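ATPase associated with various cellular activities, AAA_5 (Staphylothermus marinus, PDB 6N0S) probably hydrolyses ATP as the McrB component of a restriction system, the piece described here being its N-terminal EVE-like, PUA-related domain, which probably binds nucleic acid. Local coordinates at residues Ser40-Ile45 with Phe133-Ala138; Tyr47-Glu50 with Glu54-Ile57. One frame throughout, in Å; residues are numbered along the deposited sequence.

How the interactions relate
Both interactions draw on helix 39-52 and lie on the same side of the domain's centre, with their own centres about 8 Å apart. Interaction 1 packs the first half of the helix against strand 132-136 of the three-stranded sheet; interaction 2 packs the second half against strand 54-61 of the mixed sheet, so one helix joins two sheets. Ile45 links them, its CG1 lying 3.4 Å from Leu55 CD1 and its CD1 4.1 Å from Ile57 CD1. Farther along, Leu137 CD2 meets Ile57 CG1 at 4.2 Å. A bound sulfate, probably from the crystallisation liquor, sits about 6 Å from the Phe133 side chain.

Interaction 1. Residues Ser40-Ile45 with Phe133-Ala138; sequences SEYRGI and FLFRLA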
loop_
_atom_site.group_PDB
_atom_site.type_symbol
_atom_site.label_atom_id
_atom_site.label_comp_id
_atom_site.label_asym_id
_atom_site.label_seq_id
_atom_site.Cartn_x
_atom_site.Cartn_y
_atom_site.Cartn_z
ATOM N N SER A 40 -11.667 1.375 -7.945
ATOM C CA SER A 40 -12.535 0.826 -6.901
ATOM C C SER A 40 -11.787 0.613 -5.580
ATOM O O SER A 40 -12.402 0.660 -4.501
ATOM C CB SER A 40 -13.171 -0.480 -7.370
ATOM O OG SER A 40 -12.253 -1.540 -7.382
ATOM N N GLU A 41 -10.481 0.344 -5.645
ATOM C CA GLU A 41 -9.658 0.208 -4.433
ATOM C C GLU A 41 -9.514 1.539 -3.718
ATOM O O GLU A 41 -9.769 1.650 -2.511
ATOM C CB GLU A 41 -8.292 -0.340 -4.810
ATOM C CG GLU A 41 -8.366 -1.789 -5.309
ATOM C CD GLU A 41 -7.290 -2.192 -6.329
ATOM O OE1 GLU A 41 -6.052 -2.096 -6.049
ATOM O OE2 GLU A 41 -7.707 -2.651 -7.418
ATOM N N TYR A 42 -9.135 2.571 -4.459
ATOM C CA TYR A 42 -9.132 3.915 -3.907
ATOM C C TYR A 42 -10.495 4.292 -3.346
ATOM O O TYR A 42 -10.599 4.820 -2.232
ATOM C CB TYR A 42 -8.712 4.888 -5.001
ATOM C CG TYR A 42 -8.652 6.339 -4.571
ATOM C CD1 TYR A 42 -8.049 6.701 -3.387
ATOM C CD2 TYR A 42 -9.172 7.346 -5.371
ATOM C CE1 TYR A 42 -7.966 8.031 -2.999
ATOM C CE2 TYR A 42 -9.071 8.680 -4.998
ATOM C CZ TYR A 42 -8.463 9.009 -3.809
ATOM O OH TYR A 42 -8.365 10.325 -3.421
ATOM N N ARG A 43 -11.564 4.073 -4.121
ATOM C CA ARG A 43 -12.877 4.461 -3.628
ATOM C C ARG A 43 -13.219 3.680 -2.360
ATOM O O ARG A 43 -13.689 4.257 -1.372
ATOM C CB ARG A 43 -13.929 4.270 -4.739
ATOM C CG ARG A 43 -15.265 5.001 -4.542
ATOM C CD ARG A 43 -15.937 5.409 -5.914
ATOM N NE ARG A 43 -15.770 4.346 -6.884
ATOM C CZ ARG A 43 -15.246 4.468 -8.093
ATOM N NH1 ARG A 43 -14.869 5.632 -8.568
ATOM N NH2 ARG A 43 -15.108 3.390 -8.840
ATOM N N GLY A 44 -12.944 2.375 -2.349
ATOM C CA GLY A 44 -13.214 1.571 -1.161
ATOM C C GLY A 44 -12.429 2.003 0.064
ATOM O O GLY A 44 -12.967 2.073 1.177
ATOM N N ILE A 45 -11.130 2.256 -0.093
ATOM C CA ILE A 45 -10.374 2.583 1.105
ATOM C C ILE A 45 -10.736 3.986 1.599
ATOM O O ILE A 45 -10.819 4.227 2.811
ATOM C CB ILE A 45 -8.861 2.380 0.859
ATOM C CG1 ILE A 45 -8.146 2.158 2.198
ATOM C CG2 ILE A 45 -8.299 3.498 0.094
ATOM C CD1 ILE A 45 -6.747 1.462 2.043
ATOM N N PHE A 133 -3.433 9.320 -6.201
ATOM C CA PHE A 133 -3.831 9.441 -4.808
ATOM C C PHE A 133 -2.628 9.209 -3.900
ATOM O O PHE A 133 -1.655 8.541 -4.279
ATOM C CB PHE A 133 -4.976 8.464 -4.450
ATOM C CG PHE A 133 -4.607 7.003 -4.501
ATOM C CD1 PHE A 133 -4.025 6.375 -3.414
ATOM C CD2 PHE A 133 -4.882 6.250 -5.619
ATOM C CE1 PHE A 133 -3.720 5.018 -3.458
ATOM C CE2 PHE A 133 -4.569 4.900 -5.668
ATOM C CZ PHE A 133 -3.991 4.291 -4.586
ATOM N N LEU A 134 -2.719 9.768 -2.680
ATOM C CA LEU A 134 -1.682 9.644 -1.669
ATOM C C LEU A 134 -2.309 9.618 -0.289
ATOM O O LEU A 134 -3.037 10.536 0.076
ATOM C CB LEU A 134 -0.707 10.814 -1.751
ATOM C CG LEU A 134 0.402 10.904 -0.703
ATOM C CD1 LEU A 134 1.243 9.687 -0.715
ATOM C CD2 LEU A 134 1.220 12.115 -1.025
ATOM N N PHE A 135 -1.980 8.600 0.481
ATOM C CA PHE A 135 -2.307 8.537 1.894
ATOM C C PHE A 135 -1.012 8.500 2.690
ATOM O O PHE A 135 -0.103 7.713 2.386
ATOM C CB PHE A 135 -3.146 7.297 2.223
ATOM C CG PHE A 135 -4.513 7.301 1.595
ATOM C CD1 PHE A 135 -5.514 8.118 2.088
ATOM C CD2 PHE A 135 -4.795 6.497 0.519
ATOM C CE1 PHE A 135 -6.775 8.117 1.544
ATOM C CE2 PHE A 135 -6.056 6.509 -0.041
ATOM C CZ PHE A 135 -7.049 7.330 0.485
ATOM N N ARG A 136 -0.932 9.325 3.726
ATOM C CA ARG A 136 0.195 9.265 4.654
ATOM C C ARG A 136 -0.137 8.277 5.769
ATOM O O ARG A 136 -1.166 8.423 6.431
ATOM C CB ARG A 136 0.489 10.655 5.215
ATOM C CG ARG A 136 1.128 11.589 4.198
ATOM C CD ARG A 136 1.121 13.015 4.678
ATOM N NE ARG A 136 2.325 13.727 4.270
ATOM C CZ ARG A 136 2.440 14.439 3.153
ATOM N NH1 ARG A 136 1.423 14.547 2.311
ATOM N NH2 ARG A 136 3.584 15.067 2.886
ATOM N N LEU A 137 0.726 7.274 5.955
ATOM C CA LEU A 137 0.641 6.282 7.013
ATOM C C LEU A 137 1.438 6.723 8.243
ATOM O O LEU A 137 2.262 7.638 8.188
ATOM C CB LEU A 137 1.197 4.940 6.527
ATOM C CG LEU A 137 0.513 4.395 5.265
ATOM C CD1 LEU A 137 1.238 3.159 4.768
ATOM C CD2 LEU A 137 -0.955 4.104 5.541
ATOM N N ALA A 138 1.267 5.967 9.327
ATOM C CA ALA A 138 1.952 6.215 10.589
ATOM C C ALA A 138 2.151 4.894 11.294
ATOM O O ALA A 138 1.398 3.945 11.065
ATOM C CB ALA A 138 1.159 7.132 11.514
#
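The Tyr42 ring carries the CB of Phe133 over one face and meets Phe135 at its edge. Phe133 CB sits 3.3 Å above the tyrosine plane, shifted toward the rim, where its nearest neighbour is Tyr42 CE1 at 3.4 Å; the methylene makes a CH-pi contact with the ring. The Tyr42 and Phe133 rings themselves are nearly parallel, 10° between planes, but slid apart until they barely overlap, with centroids separated by 4.7 Å. Tyr42 CD1 therefore lies over one face of Phe133, 3.6 Å from its CG, and the methylene, more than the phenyl ring, covers the tyrosine. At the tyrosine edge Phe135 CE2 lies in the ring plane and Phe135 CZ approaches Tyr42 CE1 to 3.7 Å; these two rings meet rim to rim, their planes inclined by 54°. Ile45 completes the contact from about one helical turn further on, its CG2 methyl reaching Phe135 CE2 at 3.8 Å from an oblique direction.

In Tyr42 a chi1 of -180° sets CG anti to N, which carries the ring from the flank of the helix across to the strand. Phe133 and Phe135, two apart on the strand, both point toward the helix, one meeting the tyrosine over a face and the other at its rim. The segment axes come no nearer than 10.8 Å, a separation bridged by this aromatic cluster. Beyond it, Tyr42 OH is hydrogen-bonded to Glu89 on strand 89-90, the sheet partner of strand 132-136, and Arg46 makes a cation-pi contact with the tyrosine ring.

No hydrogen bond crosses between helix and strand here. Their cohesion is consequently apolar, resting on dispersion and CH-pi attraction within a buried aromatic core, while the one polar end in it is satisfied by a carboxylate outside the cluster.

Interaction 2. Residues Tyr47-Glu50 with Glu54-Ile57; sequences YSLE and ELKI
Leu55 points from the strand into the helix and meets Ser48 and Leu49 with its two methyl groups. Leu55 CD2 rests against the backbone between them, 3.7 Å from Ser48 O and 3.9 Å from Leu49 N, and also touches Ser48 CB at 3.8 Å. Leu55 CD1 lies beside Leu49, 4.2 Å from Leu49 CB. A chi1 of -50°, with CG anti to the carbonyl carbon, directs the leucine branch toward this turn of helix. Leu49 CD1 passes alongside toward the backbone of Glu54, reaching Glu54 N at 4.3 Å. An alanine in place of Leu55 would lose both methyl contacts and is likely to open a gap beneath Ser48 and Leu49. The hydroxyl of Ser48 takes no part in this apolar contact; its OG is hydrogen-bonded to Gly44 O and Ser10 N.

This is the packing at a tight helix-to-strand connection: only a short link separates helix 39-52 from strand 54-61, and the helix folds back over the start of its own following strand, covering part of one face of the mixed sheet. That strand runs inside the sheet, between strands 72-80 and 12-17, with Leu55 paired through its backbone to Leu79.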
loop_
_atom_site.group_PDB
_atom_site.type_symbol
_atom_site.label_atom_id
_atom_site.label_comp_id
_atom_site.label_asym_id
_atom_site.label_seq_id
_atom_site.Cartn_x
_atom_site.Cartn_y
_atom_site.Cartn_z
ATOM N N TYR A 47 -13.691 5.390 1.407
ATOM C CA TYR A 47 -14.966 5.255 2.103
ATOM C C TYR A 47 -14.792 4.513 3.426
ATOM O O TYR A 47 -15.462 4.837 4.420
ATOM C CB TYR A 47 -15.969 4.542 1.194
ATOM C CG TYR A 47 -17.331 4.337 1.810
ATOM C CD1 TYR A 47 -18.173 5.413 2.070
ATOM C CD2 TYR A 47 -17.777 3.068 2.135
ATOM C CE1 TYR A 47 -19.436 5.225 2.641
ATOM C CE2 TYR A 47 -19.024 2.863 2.700
ATOM C CZ TYR A 47 -19.853 3.948 2.952
ATOM O OH TYR A 47 -21.083 3.727 3.524
ATOM N N SER A 48 -13.878 3.541 3.467
ATOM C CA SER A 48 -13.591 2.847 4.715
ATOM C C SER A 48 -13.007 3.805 5.746
ATOM O O SER A 48 -13.347 3.744 6.934
ATOM C CB SER A 48 -12.615 1.688 4.467
ATOM O OG SER A 48 -13.174 0.662 3.626
ATOM N N LEU A 49 -12.081 4.658 5.321
ATOM C CA LEU A 49 -11.477 5.604 6.247
ATOM C C LEU A 49 -12.529 6.527 6.830
ATOM O O LEU A 49 -12.503 6.836 8.030
ATOM C CB LEU A 49 -10.401 6.424 5.544
ATOM C CG LEU A 49 -9.773 7.507 6.405
ATOM C CD1 LEU A 49 -9.050 6.860 7.551
ATOM C CD2 LEU A 49 -8.836 8.348 5.605
ATOM N N GLU A 50 -13.457 6.985 5.980
ATOM C CA GLU A 50 -14.512 7.894 6.417
ATOM C C GLU A 50 -15.371 7.249 7.491
ATOM O O GLU A 50 -15.689 7.875 8.506
ATOM C CB GLU A 50 -15.367 8.312 5.213
ATOM C CG GLU A 50 -16.390 9.428 5.467
ATOM C CD GLU A 50 -17.700 9.266 4.653
ATOM O OE1 GLU A 50 -18.804 9.326 5.252
ATOM O OE2 GLU A 50 -17.619 9.077 3.417
ATOM N N GLU A 54 -9.857 5.235 11.409
ATOM C CA GLU A 54 -8.488 4.740 11.374
ATOM C C GLU A 54 -8.493 3.334 10.785
ATOM O O GLU A 54 -9.311 2.500 11.176
ATOM C CB GLU A 54 -7.901 4.763 12.786
ATOM C CG GLU A 54 -6.511 4.198 12.884
ATOM C CD GLU A 54 -5.846 4.393 14.259
ATOM O OE1 GLU A 54 -6.005 5.470 14.881
ATOM O OE2 GLU A 54 -5.151 3.453 14.709
ATOM N N LEU A 55 -7.633 3.072 9.812
ATOM C CA LEU A 55 -7.531 1.744 9.223
ATOM C C LEU A 55 -6.198 1.106 9.591
ATOM O O LEU A 55 -5.199 1.800 9.817
ATOM C CB LEU A 55 -7.670 1.800 7.688
ATOM C CG LEU A 55 -8.819 2.558 7.047
ATOM C CD1 LEU A 55 -8.653 2.561 5.554
ATOM C CD2 LEU A 55 -10.161 1.923 7.418
ATOM N N LYS A 56 -6.193 -0.222 9.670
ATOM C CA LYS A 56 -4.962 -0.982 9.846
ATOM C C LYS A 56 -4.517 -1.574 8.501
ATOM O O LYS A 56 -5.301 -2.257 7.825
ATOM C CB LYS A 56 -5.151 -2.114 10.859
ATOM C CG LYS A 56 -5.767 -1.720 12.169
ATOM C CD LYS A 56 -4.783 -1.094 13.123
ATOM C CE LYS A 56 -5.323 0.228 13.707
ATOM N NZ LYS A 56 -6.577 0.082 14.487
ATOM N N ILE A 57 -3.264 -1.328 8.124
ATOM C CA ILE A 57 -2.718 -1.750 6.839
ATOM C C ILE A 57 -1.648 -2.794 7.083
ATOM O O ILE A 57 -0.660 -2.540 7.790
ATOM C CB ILE A 57 -2.139 -0.560 6.059
ATOM C CG1 ILE A 57 -3.143 0.583 5.979
ATOM C CG2 ILE A 57 -1.661 -1.001 4.664
ATOM C CD1 ILE A 57 -4.395 0.307 5.261
#